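Local coordinates for protein 3-hydroxy-3-methylglutaryl-CoA lyase (Acinetobacter baumannii, PDB 6NDS) that belongs to the HMGL-like family of the TIM-barrel clan and binds coenzyme A and a zinc ion, at residues A[109-114]-A[128-133]. Residues are numbered along the deposited sequence; the frame is centred on the assembly and turned at random.
Sequences LVLSAS and QSFAGF
Leu109 and Leu111 of barrel strand 106-112 pack against Phe133, Ser129 and Phe130 of helix 126-140, in the strand-to-helix layer of a TIM barrel. The two short axes run nearly antiparallel, at 165°, and approach to 9.1 Å. The Phe133 ring carries much of the contact. Leu109 lies over one face of the ring: CB makes a CH-pi contact 3.9 Å from the ring centroid, and CD1 reaches nearer the root, 3.8 Å from Phe133 CG. Ser129 O, of the same helix as the ring, lies over the opposite face, toward the rim. Val110 O meets the ring edge in plane, 3.5 Å from Phe133 CZ. Leu111 crosses Phe130 at about a right angle, with Leu111 CD1 3.6 Å from Phe130 CD2. His173 stacks on the Phe130 ring. Leu111 CB also rests on Ser129 CB. No direct hydrogen bond joins the segments. Instead, a water donates to Val110 O at 2.8 Å and accepts from Ser129 OG at 2.6 Å. Ser129 OG is also hydrogen-bonded to Asn118 ND2. CB of Val110 points away from the helix, and this side chain comes within about 4 Å, nearest atoms, of coenzyme A. Helix 126-140 runs back along strand 106-112, as in a beta-alpha unit of a TIM barrel.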
ATOM      1  N   LEU A 109       5.507 -25.808   9.838  1.00 19.87           N
ATOM      2  CA  LEU A 109       4.459 -26.106  10.807  0.52 23.59           C
ATOM      3  C   LEU A 109       3.696 -24.827  11.126  1.00 22.79           C
ATOM      4  O   LEU A 109       4.295 -23.765  11.276  1.00 26.09           O
ATOM      5  CB  LEU A 109       5.058 -26.673  12.096  0.52 20.93           C
ATOM      6  CG  LEU A 109       6.241 -27.646  12.042  0.52 25.16           C
ATOM      7  CD1 LEU A 109       6.512 -28.230  13.422  0.52 23.90           C
ATOM      8  CD2 LEU A 109       5.998 -28.754  11.056  0.52 26.17           C
ATOM      9  N   VAL A 110       2.369 -24.928  11.239  1.00 21.73           N
ATOM     10  CA  VAL A 110       1.546 -23.737  11.442  1.00 20.16           C
ATOM     11  C   VAL A 110       0.534 -23.963  12.559  1.00 25.72           C
ATOM     12  O   VAL A 110      -0.195 -24.958  12.556  1.00 24.00           O
ATOM     13  CB  VAL A 110       0.812 -23.326  10.150  1.00 23.64           C
ATOM     14  CG1 VAL A 110      -0.081 -22.100  10.411  1.00 26.54           C
ATOM     15  CG2 VAL A 110       1.806 -23.026   9.037  1.00 23.70           C
ATOM     16  N   LEU A 111       0.471 -23.017  13.494  1.00 21.32           N
ATOM     17  CA  LEU A 111      -0.672 -22.882  14.390  1.00 21.58           C
ATOM     18  C   LEU A 111      -0.946 -21.391  14.575  1.00 24.44           C
ATOM     19  O   LEU A 111      -0.134 -20.542  14.194  1.00 24.38           O
ATOM     20  CB  LEU A 111      -0.443 -23.599  15.732  1.00 24.63           C
ATOM     21  CG  LEU A 111       0.167 -22.815  16.894  1.00 25.75           C
ATOM     22  CD1 LEU A 111       0.080 -23.650  18.179  1.00 25.27           C
ATOM     23  CD2 LEU A 111       1.605 -22.394  16.610  1.00 27.97           C
ATOM     24  N   SER A 112      -2.117 -21.064  15.125  1.00 24.37           N
ATOM     25  CA  SER A 112      -2.501 -19.673  15.362  1.00 22.34           C
ATOM     26  C   SER A 112      -2.342 -19.303  16.832  1.00 26.78           C
ATOM     27  O   SER A 112      -2.602 -20.119  17.716  1.00 27.16           O
ATOM     28  CB  SER A 112      -3.950 -19.427  14.929  1.00 26.61           C
ATOM     29  OG  SER A 112      -4.126 -19.767  13.562  1.00 31.26           O
ATOM     30  N   ALA A 113      -1.921 -18.057  17.094  1.00 24.15           N
ATOM     31  CA  ALA A 113      -1.883 -17.573  18.471  1.00 24.15           C
ATOM     32  C   ALA A 113      -3.280 -17.430  19.057  1.00 23.59           C
ATOM     33  O   ALA A 113      -3.437 -17.426  20.283  1.00 27.90           O
ATOM     34  CB  ALA A 113      -1.157 -16.224  18.544  1.00 27.00           C
ATOM     35  N   SER A 114      -4.284 -17.279  18.203  1.00 25.15           N
ATOM     36  CA  SER A 114      -5.674 -17.206  18.623  1.00 23.89           C
ATOM     37  C   SER A 114      -6.233 -18.616  18.745  1.00 23.42           C
ATOM     38  O   SER A 114      -6.224 -19.368  17.763  1.00 25.10           O
ATOM     39  CB  SER A 114      -6.484 -16.410  17.604  1.00 27.69           C
ATOM     40  OG  SER A 114      -7.867 -16.708  17.722  1.00 29.16           O
ATOM     41  N   GLN A 128      -3.144 -29.085  21.255  1.00 28.00           N
ATOM     42  CA  GLN A 128      -3.193 -30.240  20.363  1.00 31.82           C
ATOM     43  C   GLN A 128      -2.277 -30.048  19.166  1.00 28.69           C
ATOM     44  O   GLN A 128      -1.637 -31.002  18.715  1.00 29.31           O
ATOM     45  CB  GLN A 128      -4.624 -30.501  19.903  1.00 28.38           C
ATOM     46  CG  GLN A 128      -5.528 -30.994  21.020  1.00 30.19           C
ATOM     47  CD  GLN A 128      -6.989 -31.068  20.620  1.00 46.41           C
ATOM     48  OE1 GLN A 128      -7.561 -30.099  20.125  1.00 46.37           O
ATOM     49  NE2 GLN A 128      -7.603 -32.224  20.843  1.00 47.02           N
ATOM     50  N   SER A 129      -2.205 -28.825  18.632  1.00 25.38           N
ATOM     51  CA  SER A 129      -1.272 -28.559  17.541  1.00 28.53           C
ATOM     52  C   SER A 129       0.158 -28.862  17.970  1.00 26.34           C
ATOM     53  O   SER A 129       0.911 -29.526  17.246  1.00 25.79           O
ATOM     54  CB  SER A 129      -1.403 -27.106  17.074  1.00 26.03           C
ATOM     55  OG  SER A 129      -2.528 -26.940  16.214  1.00 25.84           O
ATOM     56  N   PHE A 130       0.542 -28.412  19.168  1.00 26.02           N
ATOM     57  CA  PHE A 130       1.916 -28.637  19.603  1.00 29.09           C
ATOM     58  C   PHE A 130       2.168 -30.089  19.984  1.00 29.30           C
ATOM     59  O   PHE A 130       3.304 -30.566  19.859  1.00 32.81           O
ATOM     60  CB  PHE A 130       2.280 -27.688  20.747  1.00 30.24           C
ATOM     61  CG  PHE A 130       3.140 -26.535  20.301  1.00 28.00           C
ATOM     62  CD1 PHE A 130       4.488 -26.726  20.036  1.00 34.84           C
ATOM     63  CD2 PHE A 130       2.599 -25.273  20.114  1.00 32.95           C
ATOM     64  CE1 PHE A 130       5.285 -25.682  19.602  1.00 30.59           C
ATOM     65  CE2 PHE A 130       3.393 -24.221  19.677  1.00 34.19           C
ATOM     66  CZ  PHE A 130       4.736 -24.425  19.425  1.00 31.51           C
ATOM     67  N   ALA A 131       1.139 -30.813  20.439  1.00 27.74           N
ATOM     68  CA  ALA A 131       1.293 -32.254  20.618  1.00 29.03           C
ATOM     69  C   ALA A 131       1.651 -32.935  19.299  1.00 32.68           C
ATOM     70  O   ALA A 131       2.500 -33.836  19.263  1.00 34.48           O
ATOM     71  CB  ALA A 131       0.017 -32.857  21.209  1.00 31.29           C
ATOM     72  N   GLY A 132       1.014 -32.521  18.202  1.00 28.86           N
ATOM     73  CA  GLY A 132       1.393 -33.057  16.905  1.00 32.04           C
ATOM     74  C   GLY A 132       2.803 -32.659  16.503  1.00 30.76           C
ATOM     75  O   GLY A 132       3.576 -33.485  16.007  1.00 31.94           O
ATOM     76  N   PHE A 133       3.166 -31.398  16.743  1.00 28.61           N
ATOM     77  CA  PHE A 133       4.500 -30.922  16.383  1.00 26.25           C
ATOM     78  C   PHE A 133       5.576 -31.709  17.119  1.00 29.75           C
ATOM     79  O   PHE A 133       6.613 -32.056  16.538  1.00 30.43           O
ATOM     80  CB  PHE A 133       4.629 -29.434  16.700  1.00 23.74           C
ATOM     81  CG  PHE A 133       3.704 -28.542  15.901  1.00 25.50           C
ATOM     82  CD1 PHE A 133       3.029 -29.019  14.781  1.00 25.30           C
ATOM     83  CD2 PHE A 133       3.525 -27.221  16.268  1.00 28.54           C
ATOM     84  CE1 PHE A 133       2.186 -28.190  14.052  1.00 26.83           C
ATOM     85  CE2 PHE A 133       2.689 -26.378  15.530  1.00 27.90           C
ATOM     86  CZ  PHE A 133       2.021 -26.866  14.428  1.00 27.16           C
TER
HETATM   87  O   HOH W   1      -1.644 -26.975  13.755  1.00 25.78           O